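Local coordinates for protein YibA (Escherichia coli, PDB 1OYZ) that is of unknown function but folds as a solenoid of HEAT-like helical repeats, with an oxidoreductase activity only tentatively assigned to its family, at residues G79-C84 and A116-K121; K222-V227 and G246-K251; L163-L168 and Y188-I193; I69-G74 and A105-T110; V175-A180 and N205-I210. All coordinates share one frame; numbering follows the deposited sequence.

Interaction 1 (G79-C84 and A116-K121)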
# COMPACT_ATOMS: atom_id res chain seq x y z
N GLY A 79 12.81 -8.11 7.59
CA GLY A 79 12.52 -6.97 6.73
C GLY A 79 12.95 -5.61 7.25
O GLY A 79 13.15 -4.67 6.47
N GLN A 80 13.12 -5.47 8.56
CA GLN A 80 13.51 -4.16 9.09
C GLN A 80 14.72 -4.12 10.05
O GLN A 80 15.27 -3.06 10.32
CB GLN A 80 12.28 -3.51 9.74
CG GLN A 80 11.19 -3.17 8.71
CD GLN A 80 9.83 -2.90 9.33
OE1 GLN A 80 9.63 -1.88 9.99
NE2 GLN A 80 8.88 -3.81 9.12
N ILE A 81 15.15 -5.28 10.54
CA ILE A 81 16.29 -5.37 11.45
C ILE A 81 17.56 -4.92 10.73
O ILE A 81 17.69 -5.09 9.52
CB ILE A 81 16.46 -6.83 11.95
CG1 ILE A 81 17.30 -6.88 13.23
CG2 ILE A 81 17.13 -7.66 10.85
CD1 ILE A 81 17.24 -8.25 13.95
N LYS A 82 18.50 -4.33 11.47
CA LYS A 82 19.76 -3.92 10.87
C LYS A 82 20.65 -5.15 10.66
O LYS A 82 20.70 -6.05 11.50
CB LYS A 82 20.46 -2.89 11.76
CG LYS A 82 19.83 -1.50 11.69
CD LYS A 82 20.69 -0.45 12.39
CE LYS A 82 20.42 0.94 11.85
NZ LYS A 82 21.53 1.86 12.25
N ILE A 83 21.32 -5.20 9.52
CA ILE A 83 22.20 -6.32 9.19
C ILE A 83 23.48 -5.84 8.55
O ILE A 83 23.48 -4.91 7.74
CB ILE A 83 21.54 -7.30 8.18
CG1 ILE A 83 21.20 -6.56 6.90
CG2 ILE A 83 20.30 -7.97 8.81
CD1 ILE A 83 20.47 -7.41 5.88
N CYS A 84 24.57 -6.48 8.92
CA CYS A 84 25.87 -6.13 8.37
C CYS A 84 25.83 -6.13 6.86
O CYS A 84 24.97 -6.75 6.22
CB CYS A 84 26.90 -7.13 8.86
SG CYS A 84 26.23 -8.79 8.80
N ALA A 116 10.53 -5.50 0.21
CA ALA A 116 10.22 -4.10 -0.11
C ALA A 116 10.94 -3.21 0.90
O ALA A 116 11.60 -2.23 0.53
CB ALA A 116 8.69 -3.87 -0.04
N GLN A 117 10.82 -3.56 2.18
CA GLN A 117 11.48 -2.83 3.24
C GLN A 117 12.97 -2.73 2.93
O GLN A 117 13.54 -1.64 2.92
CB GLN A 117 11.32 -3.55 4.57
CG GLN A 117 9.91 -3.86 4.98
CD GLN A 117 9.18 -2.65 5.51
OE1 GLN A 117 8.29 -2.78 6.36
NE2 GLN A 117 9.54 -1.47 5.02
N ARG A 118 13.59 -3.88 2.67
CA ARG A 118 15.02 -3.91 2.40
C ARG A 118 15.42 -3.10 1.16
O ARG A 118 16.48 -2.47 1.13
CB ARG A 118 15.51 -5.36 2.26
CG ARG A 118 15.15 -6.28 3.44
CD ARG A 118 16.39 -6.94 4.08
NE ARG A 118 17.35 -5.94 4.53
CZ ARG A 118 17.50 -5.50 5.77
NH1 ARG A 118 16.74 -5.98 6.76
NH2 ARG A 118 18.38 -4.54 6.04
N CYS A 119 14.57 -3.10 0.13
CA CYS A 119 14.89 -2.36 -1.08
C CYS A 119 14.89 -0.86 -0.80
O CYS A 119 15.78 -0.12 -1.23
CB CYS A 119 13.88 -2.69 -2.17
SG CYS A 119 14.29 -2.01 -3.81
N LYS A 120 13.88 -0.41 -0.07
CA LYS A 120 13.82 1.00 0.24
C LYS A 120 15.13 1.44 0.91
O LYS A 120 15.68 2.48 0.57
CB LYS A 120 12.63 1.29 1.14
CG LYS A 120 12.26 2.74 1.15
CD LYS A 120 10.99 2.95 1.94
CE LYS A 120 10.51 4.39 1.83
NZ LYS A 120 9.21 4.56 2.56
N LYS A 121 15.64 0.64 1.85
CA LYS A 121 16.88 0.99 2.52
C LYS A 121 18.12 0.81 1.62
O LYS A 121 19.18 1.36 1.89
CB LYS A 121 17.08 0.16 3.80
CG LYS A 121 15.96 0.27 4.85
CD LYS A 121 16.52 0.03 6.26
CE LYS A 121 15.68 -0.96 7.09
NZ LYS A 121 15.61 -2.32 6.47
O HOH W 1 20.22 -3.19 7.70
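R118 NH1 is gripped by two backbone carbonyls at the end of helix 68-80: it donates to I81 O at 3.1 Å and also to L78 O. The bond to I81 is nearly straight, with an N-H...O angle of 163°, and it lies in the carbonyl plane and close to the guanidinium plane. Water 1 also lies in the guanidinium plane, at NH2, accepting from I83 N at 2.9 Å and, more weakly, from R118 NH2. The two carbonyls, helped weakly by the water, probably limit the rotation of the flat group against the chain that leaves the helix. I83 meets R118 tip to tip. Its CD1 lies over one face, 3.5 Å from R118 CZ and offset toward the rim, with CG1 placed between the backbone N and the carbonyl carbon (chi1 59°). Over the opposite face, also toward the rim, comes K121 NZ; its weak bond to G79 O is less certain. Two positive groups this close would probably repel, and the carbonyl oxygens around them are likely to offset that. Q117 crosses Q80 obliquely, their amide planes 42° apart. Here an arginine links the C-terminal ends of two helices of the solenoid through backbone carbonyls. Helix 88-101 packs on both I83 and R118 through V91, while I81 turns to A55 and V56 of helix 53-63.

Interaction 2 (K222-V227 and G246-K251)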
# COMPACT_ATOMS: atom_id res chain seq x y z
N LYS A 222 -12.63 13.66 -20.05
CA LYS A 222 -14.03 13.99 -19.89
C LYS A 222 -14.99 12.83 -19.70
O LYS A 222 -16.15 13.04 -19.36
CB LYS A 222 -14.45 14.92 -21.03
CG LYS A 222 -13.83 16.30 -20.80
CD LYS A 222 -13.62 17.13 -22.06
CE LYS A 222 -13.20 18.55 -21.68
NZ LYS A 222 -12.91 19.35 -22.88
N ARG A 223 -14.53 11.60 -19.86
CA ARG A 223 -15.46 10.52 -19.60
C ARG A 223 -15.84 10.45 -18.11
O ARG A 223 -16.75 9.71 -17.73
CB ARG A 223 -14.91 9.18 -20.11
CG ARG A 223 -14.89 9.12 -21.64
CD ARG A 223 -13.49 8.98 -22.17
NE ARG A 223 -12.97 7.65 -21.91
CZ ARG A 223 -11.68 7.32 -21.98
NH1 ARG A 223 -10.77 8.23 -22.31
NH2 ARG A 223 -11.30 6.08 -21.77
N VAL A 224 -15.19 11.23 -17.24
CA VAL A 224 -15.58 11.17 -15.82
C VAL A 224 -16.75 12.12 -15.52
O VAL A 224 -17.42 11.99 -14.52
CB VAL A 224 -14.36 11.52 -14.88
CG1 VAL A 224 -14.15 13.05 -14.79
CG2 VAL A 224 -14.55 10.91 -13.48
N LEU A 225 -17.00 13.08 -16.41
CA LEU A 225 -18.06 14.07 -16.19
C LEU A 225 -19.38 13.63 -15.59
O LEU A 225 -19.85 14.19 -14.58
CB LEU A 225 -18.38 14.80 -17.49
CG LEU A 225 -17.71 16.15 -17.70
CD1 LEU A 225 -17.88 17.02 -16.46
CD2 LEU A 225 -16.24 15.91 -17.98
N SER A 226 -20.00 12.65 -16.21
CA SER A 226 -21.29 12.20 -15.71
C SER A 226 -21.28 11.76 -14.24
O SER A 226 -22.11 12.20 -13.44
CB SER A 226 -21.81 11.06 -16.59
OG SER A 226 -23.20 10.89 -16.38
N VAL A 227 -20.34 10.90 -13.87
CA VAL A 227 -20.29 10.43 -12.48
C VAL A 227 -19.89 11.59 -11.58
O VAL A 227 -20.42 11.76 -10.49
CB VAL A 227 -19.29 9.24 -12.34
CG1 VAL A 227 -18.01 9.57 -13.08
CG2 VAL A 227 -18.97 8.97 -10.86
N GLY A 246 -12.19 20.52 -9.80
CA GLY A 246 -11.36 21.66 -10.19
C GLY A 246 -10.22 21.24 -11.09
O GLY A 246 -9.81 21.96 -12.01
N GLU A 247 -9.69 20.05 -10.83
CA GLU A 247 -8.59 19.51 -11.61
C GLU A 247 -9.00 19.15 -13.05
O GLU A 247 -8.23 19.36 -13.97
CB GLU A 247 -8.01 18.28 -10.91
CG GLU A 247 -7.14 18.61 -9.71
CD GLU A 247 -5.89 19.38 -10.09
OE1 GLU A 247 -5.20 18.95 -11.06
OE2 GLU A 247 -5.61 20.43 -9.44
N LEU A 248 -10.20 18.60 -13.23
CA LEU A 248 -10.67 18.21 -14.56
C LEU A 248 -10.58 19.35 -15.59
O LEU A 248 -10.30 19.10 -16.76
CB LEU A 248 -12.11 17.70 -14.50
CG LEU A 248 -12.76 17.33 -15.85
CD1 LEU A 248 -12.01 16.13 -16.48
CD2 LEU A 248 -14.22 16.97 -15.60
N GLY A 249 -10.80 20.59 -15.15
CA GLY A 249 -10.70 21.73 -16.06
C GLY A 249 -11.81 21.89 -17.12
O GLY A 249 -11.61 22.49 -18.18
N ASP A 250 -12.97 21.34 -16.80
CA ASP A 250 -14.13 21.38 -17.68
C ASP A 250 -15.18 22.34 -17.06
O ASP A 250 -15.74 22.06 -15.99
CB ASP A 250 -14.69 19.96 -17.81
CG ASP A 250 -15.81 19.85 -18.83
OD1 ASP A 250 -15.81 18.83 -19.55
OD2 ASP A 250 -16.69 20.75 -18.89
N LYS A 251 -15.44 23.45 -17.73
CA LYS A 251 -16.37 24.45 -17.19
C LYS A 251 -17.81 24.01 -17.09
O LYS A 251 -18.66 24.76 -16.63
CB LYS A 251 -16.27 25.74 -17.99
CG LYS A 251 -14.88 26.39 -17.99
CD LYS A 251 -14.92 27.77 -18.69
CE LYS A 251 -13.60 28.52 -18.54
NZ LYS A 251 -12.46 27.59 -18.82
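L225 meets L248 and D250, and its side chain can be followed outward. CB leads to CG, which lies 3.8 Å from D250 OD1. Of the two methyls beyond, CD1 is 3.8 Å from L248 CD2, while CD2 touches both the leucine and the aspartate, 3.3 Å from D250 OD1. The approach of L225 CD2 to L248 CD2, also 3.3 Å, is tighter than usual van der Waals contact. L248 reaches over with CG anti to its backbone N (chi1 177°), and on V224 its CD2 slides past CG1 at 4.0 Å. An alanine in place of L225 would probably open a gap beside L248 CD2 and strip part of the carbon cover from D250 OD1, leaving that of the K222 chain. K222 runs extended across the same carboxylate, its CE 3.4 Å from D250 OD1. Its NZ stays 4.4 Å from D250 OD1, beyond a salt bridge, and D250 OD2 is bonded to T252 OG1. The contact joins the start of helix 225-232 to the turn after helix 239-248, where G249, the first residue beyond the helix, has positive phi. Its chemistry is that of an apolar patch with a charged margin: leucine and valine methyls make the close packing, and the lysine and aspartate probably add a modest attraction at longer range.

Interaction 3 (L163-L168 and Y188-I193)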
# COMPACT_ATOMS: atom_id res chain seq x y z
N LEU A 163 2.00 -4.79 -14.84
CA LEU A 163 1.59 -5.53 -13.65
C LEU A 163 0.46 -4.75 -12.99
O LEU A 163 -0.59 -5.30 -12.67
CB LEU A 163 2.78 -5.68 -12.70
CG LEU A 163 4.05 -6.36 -13.25
CD1 LEU A 163 4.98 -6.60 -12.07
CD2 LEU A 163 3.75 -7.71 -13.98
N LEU A 164 0.72 -3.47 -12.79
CA LEU A 164 -0.23 -2.52 -12.23
C LEU A 164 -1.58 -2.64 -12.94
O LEU A 164 -2.64 -2.77 -12.30
CB LEU A 164 0.34 -1.11 -12.39
CG LEU A 164 0.78 -0.41 -11.10
CD1 LEU A 164 0.97 -1.42 -9.98
CD2 LEU A 164 2.05 0.39 -11.36
N ILE A 165 -1.55 -2.63 -14.27
CA ILE A 165 -2.77 -2.74 -15.04
C ILE A 165 -3.49 -4.03 -14.72
O ILE A 165 -4.70 -4.03 -14.49
CB ILE A 165 -2.46 -2.64 -16.56
CG1 ILE A 165 -1.98 -1.23 -16.88
CG2 ILE A 165 -3.69 -2.97 -17.39
CD1 ILE A 165 -1.63 -1.01 -18.34
N ASN A 166 -2.77 -5.15 -14.66
CA ASN A 166 -3.46 -6.40 -14.35
C ASN A 166 -4.06 -6.36 -12.93
O ASN A 166 -5.12 -6.91 -12.69
CB ASN A 166 -2.53 -7.61 -14.49
CG ASN A 166 -3.26 -8.86 -14.97
OD1 ASN A 166 -3.82 -8.88 -16.07
ND2 ASN A 166 -3.27 -9.90 -14.15
N LEU A 167 -3.38 -5.69 -11.99
CA LEU A 167 -3.88 -5.59 -10.62
C LEU A 167 -5.13 -4.70 -10.55
O LEU A 167 -5.96 -4.83 -9.66
CB LEU A 167 -2.79 -5.06 -9.67
CG LEU A 167 -1.59 -6.03 -9.49
CD1 LEU A 167 -0.44 -5.39 -8.72
CD2 LEU A 167 -2.07 -7.29 -8.77
N LEU A 168 -5.25 -3.77 -11.49
CA LEU A 168 -6.44 -2.94 -11.51
C LEU A 168 -7.63 -3.86 -11.78
O LEU A 168 -8.75 -3.57 -11.37
CB LEU A 168 -6.37 -1.90 -12.63
CG LEU A 168 -5.37 -0.76 -12.46
CD1 LEU A 168 -5.31 0.06 -13.77
CD2 LEU A 168 -5.80 0.11 -11.29
N TYR A 188 1.30 7.72 -13.77
CA TYR A 188 1.45 6.90 -14.95
C TYR A 188 0.21 7.11 -15.82
O TYR A 188 -0.90 7.22 -15.31
CB TYR A 188 1.57 5.43 -14.54
CG TYR A 188 2.85 5.11 -13.81
CD1 TYR A 188 2.95 3.96 -13.02
CD2 TYR A 188 3.97 5.94 -13.93
CE1 TYR A 188 4.14 3.65 -12.36
CE2 TYR A 188 5.16 5.64 -13.27
CZ TYR A 188 5.24 4.49 -12.49
OH TYR A 188 6.42 4.20 -11.82
N ASP A 189 0.39 7.17 -17.13
CA ASP A 189 -0.75 7.38 -17.99
C ASP A 189 -0.60 6.80 -19.39
O ASP A 189 0.47 6.85 -20.00
CB ASP A 189 -1.05 8.89 -18.05
CG ASP A 189 -2.36 9.22 -18.75
OD1 ASP A 189 -3.26 8.35 -18.84
OD2 ASP A 189 -2.50 10.39 -19.19
N ASN A 190 -1.68 6.19 -19.86
CA ASN A 190 -1.75 5.60 -21.18
C ASN A 190 -3.20 5.20 -21.43
O ASN A 190 -4.03 5.18 -20.51
CB ASN A 190 -0.81 4.40 -21.34
CG ASN A 190 -1.12 3.26 -20.39
OD1 ASN A 190 -2.24 2.77 -20.31
ND2 ASN A 190 -0.09 2.82 -19.68
N SER A 191 -3.50 4.89 -22.68
CA SER A 191 -4.86 4.55 -23.03
C SER A 191 -5.43 3.43 -22.15
O SER A 191 -6.58 3.50 -21.73
CB SER A 191 -4.91 4.16 -24.51
OG SER A 191 -6.16 3.60 -24.82
N ASP A 192 -4.62 2.42 -21.86
CA ASP A 192 -5.06 1.31 -21.05
C ASP A 192 -5.48 1.68 -19.63
O ASP A 192 -6.48 1.18 -19.11
CB ASP A 192 -3.98 0.23 -21.00
CG ASP A 192 -3.69 -0.38 -22.36
OD1 ASP A 192 -3.15 0.32 -23.26
OD2 ASP A 192 -4.00 -1.57 -22.52
N ILE A 193 -4.70 2.54 -18.99
CA ILE A 193 -5.00 2.94 -17.63
C ILE A 193 -6.25 3.82 -17.64
O ILE A 193 -7.14 3.67 -16.81
CB ILE A 193 -3.80 3.67 -16.97
CG1 ILE A 193 -3.47 4.96 -17.71
CG2 ILE A 193 -2.57 2.77 -17.00
CD1 ILE A 193 -4.28 6.17 -17.20
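I165 and I193 mark the closest backbone approach, their CA atoms 6.6 Å apart, where helix 161-168 meets the first turn of helix 191-200. Before that turn, residues 188-190 run as a loop, and N190 is the N-cap: its OD1 accepts from I193 N at 2.8 Å, with the donor tilted 29° from the amide carbonyl plane. The bond ties the asparagine side chain to the opening turn of the helix, right beside the isoleucine that carries the packing. I165 sends CG1 out anti to its carbonyl carbon (chi1 -68°), crossing I193 at about a right angle. I165 CG1 stands 4.0 Å from I193 CG2, and the tip, CD1, goes on to reach D192 CB at 3.8 Å. Thus one branched side chain spans two consecutive residues of the helix start, leaning on the aspartate's CB and not on its carboxylate. Packing of this kind, between helices separated by one intervening helix, belongs to the stacked pairs of a HEAT-like solenoid; helix 173-186 comes between these two in the chain. Y188 extends the contact on the loop side. Its ring is approached at the edge, in plane, by L164 CD2, which is 4.0 Å from Y188 CE1, and the two side chains cross at about a right angle. L164 also touches I152 of helix 142-153, and L168, farther along helix 161-168, packs on C196, F197 and M200 of helix 191-200.

Interaction 4 (I69-G74 and A105-T110)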
# COMPACT_ATOMS: atom_id res chain seq x y z
N ILE A 69 4.47 -20.35 11.19
CA ILE A 69 4.36 -19.19 12.05
C ILE A 69 5.77 -18.66 12.32
O ILE A 69 6.01 -17.45 12.27
CB ILE A 69 3.66 -19.57 13.35
CG1 ILE A 69 2.27 -20.10 13.01
CG2 ILE A 69 3.60 -18.38 14.29
CD1 ILE A 69 1.43 -20.49 14.20
N ARG A 70 6.70 -19.57 12.57
CA ARG A 70 8.07 -19.15 12.79
C ARG A 70 8.68 -18.59 11.52
O ARG A 70 9.45 -17.63 11.59
CB ARG A 70 8.94 -20.30 13.30
CG ARG A 70 8.76 -20.59 14.77
CD ARG A 70 9.71 -21.71 15.21
NE ARG A 70 9.87 -21.75 16.67
CZ ARG A 70 10.68 -22.60 17.30
NH1 ARG A 70 11.39 -23.49 16.61
NH2 ARG A 70 10.79 -22.55 18.62
N ARG A 71 8.34 -19.16 10.37
CA ARG A 71 8.92 -18.66 9.13
C ARG A 71 8.43 -17.25 8.86
O ARG A 71 9.19 -16.38 8.45
CB ARG A 71 8.58 -19.57 7.94
CG ARG A 71 9.26 -20.95 7.99
CD ARG A 71 9.46 -21.61 6.61
NE ARG A 71 8.21 -21.82 5.87
CZ ARG A 71 7.27 -22.71 6.19
NH1 ARG A 71 7.41 -23.52 7.25
NH2 ARG A 71 6.16 -22.75 5.48
N ASP A 72 7.15 -17.03 9.09
CA ASP A 72 6.55 -15.74 8.87
C ASP A 72 7.24 -14.71 9.77
O ASP A 72 7.73 -13.68 9.31
CB ASP A 72 5.07 -15.86 9.16
CG ASP A 72 4.31 -14.60 8.87
OD1 ASP A 72 4.40 -14.08 7.76
OD2 ASP A 72 3.62 -14.13 9.77
N ILE A 73 7.30 -15.01 11.06
CA ILE A 73 7.93 -14.16 12.04
C ILE A 73 9.42 -13.87 11.72
O ILE A 73 9.92 -12.75 11.94
CB ILE A 73 7.82 -14.79 13.44
CG1 ILE A 73 6.82 -14.01 14.28
CG2 ILE A 73 9.17 -14.88 14.10
CD1 ILE A 73 7.10 -12.51 14.42
N GLY A 74 10.13 -14.87 11.24
CA GLY A 74 11.52 -14.66 10.89
C GLY A 74 11.69 -13.71 9.71
O GLY A 74 12.55 -12.83 9.73
N ALA A 105 1.01 -19.09 1.94
CA ALA A 105 0.75 -17.82 1.32
C ALA A 105 1.04 -16.71 2.34
O ALA A 105 1.53 -15.63 1.98
CB ALA A 105 -0.71 -17.77 0.80
N CYS A 106 0.77 -16.96 3.63
CA CYS A 106 1.05 -15.96 4.66
C CYS A 106 2.52 -15.60 4.61
O CYS A 106 2.88 -14.42 4.54
CB CYS A 106 0.70 -16.48 6.05
SG CYS A 106 -1.05 -16.58 6.26
N VAL A 107 3.37 -16.62 4.65
CA VAL A 107 4.79 -16.39 4.58
C VAL A 107 5.18 -15.62 3.32
O VAL A 107 5.95 -14.65 3.41
CB VAL A 107 5.61 -17.73 4.62
CG1 VAL A 107 7.09 -17.45 4.44
CG2 VAL A 107 5.38 -18.44 5.95
N ARG A 108 4.65 -16.01 2.16
CA ARG A 108 5.00 -15.35 0.91
C ARG A 108 4.69 -13.86 0.98
O ARG A 108 5.53 -13.05 0.62
CB ARG A 108 4.28 -16.03 -0.28
CG ARG A 108 4.76 -17.47 -0.58
CD ARG A 108 4.45 -17.95 -2.02
NE ARG A 108 3.02 -17.87 -2.37
CZ ARG A 108 2.09 -18.69 -1.88
NH1 ARG A 108 2.43 -19.66 -1.03
NH2 ARG A 108 0.81 -18.53 -2.23
N ALA A 109 3.49 -13.52 1.46
CA ALA A 109 3.06 -12.13 1.60
C ALA A 109 4.03 -11.31 2.49
O ALA A 109 4.52 -10.26 2.07
CB ALA A 109 1.62 -12.07 2.18
N THR A 110 4.32 -11.81 3.70
CA THR A 110 5.24 -11.14 4.61
C THR A 110 6.62 -10.97 3.97
O THR A 110 7.20 -9.88 4.02
CB THR A 110 5.39 -11.95 5.94
OG1 THR A 110 4.14 -11.97 6.60
CG2 THR A 110 6.46 -11.32 6.89
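Two side-by-side helices of the HEAT-like solenoid meet between D72 and V107 and between D72 and T110, running almost exactly parallel. The axes of the two short segments come within 8.8 Å of each other with 4° between directions, and the CA atoms of D72 and V107 are 4.7 Å apart. The polar link is T110 OG1 donating to D72 OD1. Its modelled length of 2.4 Å is too short to be taken at face value, so its exact geometry is doubtful. D72 swings its CG anti to the backbone N (chi1 -176°), which brings the carboxylate across to the threonine, the two side chains crossing at about a right angle. T110 CG2 also comes near the same residue, 3.6 Å from D72 O. V107 supplies the apolar part: its CG2 lies 3.9 Å from R71 CB and 4.1 Å from D72 CB, so one methyl touches two consecutive residues. An alanine in place of D72 would probably leave T110 OG1 without its acceptor on helix 68-80, though V107 CG2 would still meet the remaining CB. R71 carries its charge past the valine to D102, with which NE forms a salt bridge, while NH1 bonds D65 O. M98 of helix 88-101 packs on both R71 and V107, backing the pair from one side. On helix 68-80, I73 instead meets F62 of helix 53-63 and A44 of helix 37-50.

Interaction 5 (V175-A180 and N205-I210)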
# COMPACT_ATOMS: atom_id res chain seq x y z
N VAL A 175 -6.78 -4.83 -3.53
CA VAL A 175 -5.69 -4.90 -4.51
C VAL A 175 -5.91 -3.81 -5.60
O VAL A 175 -4.98 -3.06 -5.94
CB VAL A 175 -5.63 -6.29 -5.22
CG1 VAL A 175 -4.66 -6.23 -6.43
CG2 VAL A 175 -5.18 -7.37 -4.24
N ARG A 176 -7.12 -3.74 -6.16
CA ARG A 176 -7.42 -2.73 -7.20
C ARG A 176 -7.15 -1.31 -6.68
O ARG A 176 -6.56 -0.48 -7.38
CB ARG A 176 -8.90 -2.82 -7.68
CG ARG A 176 -9.38 -4.16 -8.20
CD ARG A 176 -10.68 -4.02 -9.05
NE ARG A 176 -11.87 -3.64 -8.27
CZ ARG A 176 -12.42 -4.42 -7.34
NH1 ARG A 176 -13.49 -3.99 -6.65
NH2 ARG A 176 -11.92 -5.63 -7.09
N ASN A 177 -7.56 -1.04 -5.44
CA ASN A 177 -7.37 0.29 -4.87
C ASN A 177 -5.88 0.64 -4.79
O ASN A 177 -5.46 1.73 -5.18
CB ASN A 177 -8.06 0.37 -3.49
CG ASN A 177 -8.03 1.78 -2.89
OD1 ASN A 177 -7.36 2.03 -1.88
ND2 ASN A 177 -8.75 2.70 -3.50
N TRP A 178 -5.07 -0.32 -4.32
CA TRP A 178 -3.63 -0.10 -4.21
C TRP A 178 -2.99 0.13 -5.57
O TRP A 178 -2.10 0.96 -5.70
CB TRP A 178 -2.96 -1.32 -3.55
CG TRP A 178 -2.37 -1.04 -2.21
CD1 TRP A 178 -2.85 -1.46 -0.99
CD2 TRP A 178 -1.18 -0.28 -1.94
NE1 TRP A 178 -2.03 -0.99 0.02
CE2 TRP A 178 -1.00 -0.26 -0.54
CE3 TRP A 178 -0.26 0.41 -2.75
CZ2 TRP A 178 0.06 0.40 0.08
CZ3 TRP A 178 0.81 1.07 -2.13
CH2 TRP A 178 0.95 1.06 -0.73
N ALA A 179 -3.42 -0.61 -6.57
CA ALA A 179 -2.85 -0.46 -7.91
C ALA A 179 -3.13 0.94 -8.42
O ALA A 179 -2.21 1.69 -8.78
CB ALA A 179 -3.46 -1.51 -8.88
N ALA A 180 -4.41 1.29 -8.41
CA ALA A 180 -4.86 2.60 -8.88
C ALA A 180 -4.16 3.66 -8.07
O ALA A 180 -3.69 4.66 -8.60
CB ALA A 180 -6.37 2.73 -8.72
N ASN A 205 -16.66 -1.00 -5.24
CA ASN A 205 -15.91 -0.48 -4.10
C ASN A 205 -15.77 1.03 -4.16
O ASN A 205 -15.05 1.54 -5.01
CB ASN A 205 -14.53 -1.12 -4.08
CG ASN A 205 -13.74 -0.75 -2.85
OD1 ASN A 205 -13.68 0.41 -2.47
ND2 ASN A 205 -13.11 -1.73 -2.23
N GLU A 206 -16.46 1.74 -3.25
CA GLU A 206 -16.44 3.22 -3.18
C GLU A 206 -15.02 3.76 -3.22
O GLU A 206 -14.74 4.76 -3.89
CB GLU A 206 -17.10 3.74 -1.89
CG GLU A 206 -16.40 3.25 -0.58
CD GLU A 206 -16.33 4.29 0.62
OE1 GLU A 206 -15.88 5.45 0.44
OE2 GLU A 206 -16.70 3.90 1.75
N GLU A 207 -14.12 3.12 -2.48
CA GLU A 207 -12.73 3.59 -2.44
C GLU A 207 -12.08 3.56 -3.81
O GLU A 207 -11.28 4.43 -4.15
CB GLU A 207 -11.90 2.75 -1.47
CG GLU A 207 -12.22 2.99 -0.00
CD GLU A 207 -11.33 2.19 0.94
OE1 GLU A 207 -10.09 2.19 0.77
OE2 GLU A 207 -11.88 1.55 1.86
N VAL A 208 -12.41 2.52 -4.58
CA VAL A 208 -11.85 2.39 -5.93
C VAL A 208 -12.45 3.48 -6.85
O VAL A 208 -11.73 4.11 -7.61
CB VAL A 208 -12.10 0.94 -6.53
CG1 VAL A 208 -11.64 0.90 -7.97
CG2 VAL A 208 -11.32 -0.11 -5.73
N ARG A 209 -13.75 3.70 -6.77
CA ARG A 209 -14.40 4.71 -7.61
C ARG A 209 -13.76 6.06 -7.37
O ARG A 209 -13.55 6.85 -8.30
CB ARG A 209 -15.89 4.81 -7.31
CG ARG A 209 -16.75 3.65 -7.76
CD ARG A 209 -18.22 3.91 -7.39
NE ARG A 209 -18.71 5.10 -8.08
CZ ARG A 209 -19.22 6.19 -7.50
NH1 ARG A 209 -19.33 6.28 -6.18
NH2 ARG A 209 -19.63 7.20 -8.25
N ILE A 210 -13.45 6.35 -6.11
CA ILE A 210 -12.82 7.63 -5.80
C ILE A 210 -11.46 7.77 -6.45
O ILE A 210 -11.18 8.82 -7.03
CB ILE A 210 -12.70 7.84 -4.27
CG1 ILE A 210 -14.08 8.20 -3.71
CG2 ILE A 210 -11.69 8.93 -3.97
CD1 ILE A 210 -14.22 7.98 -2.19
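The guanidinium of R176 and the amide of N205 are turned 81° apart where their side chains meet. Neither V208 CG2 nor N205 CB sits squarely on a face or at an edge of the guanidinium; both approach it at a slant, N205 CB standing 4.0 Å from R176 NH1. The charge itself is held from outside: R176 NE makes a salt bridge with D203, and NH2 bonds D170 O. The N177 amide stands at 84° to the E207 carboxylate, their side chains crossing at about a right angle. N177 has CG anti to its backbone N (chi1 -174°), and its ND2 comes to 3.1 Å from E207 O at an angle too poor for a hydrogen bond. ND2 also lies 3.7 Å from E207 CB. V208 CG2 packs 4.0 Å from N177 CB and 4.1 Å from R176 CB, one methyl set against two consecutive residues. N205 is the N-cap of helix 206-218: OD1 accepts from V208 N at 3.2 Å, the donor above the carbonyl plane, and more weakly from E207 N. The cap thus bonds to the backbone N of the same valine that packs across the contact. Helices 173-186 and 206-218 lie nearly parallel in the HEAT-like array, the axes of the two short segments coming within 9.0 Å. M200 of helix 191-200 touches both R176 and V208, and helix 161-168 packs against V175, A179 and A180.

Overall arrangement
The five contacts follow the helical solenoid from its N-terminal half to its C-terminal end. Interactions 4 and 1 both join helices 68-80 and 105-121, the first near their N-terminal ends and the second near their C-terminal ends, with centres 16 Å apart. Interactions 3 and 5 come next; their segments alternate along the chain, their centres are 13 Å apart, and they touch where L167 and L168 meet helix 173-186. Interaction 2 closes the series, touching interaction 5 through V227 and R209. Its centre is 44 Å from that of interaction 4, on the opposite side of the chain's centre. Local links between nearby helices thus recur along an elongated all-helical protein without strands.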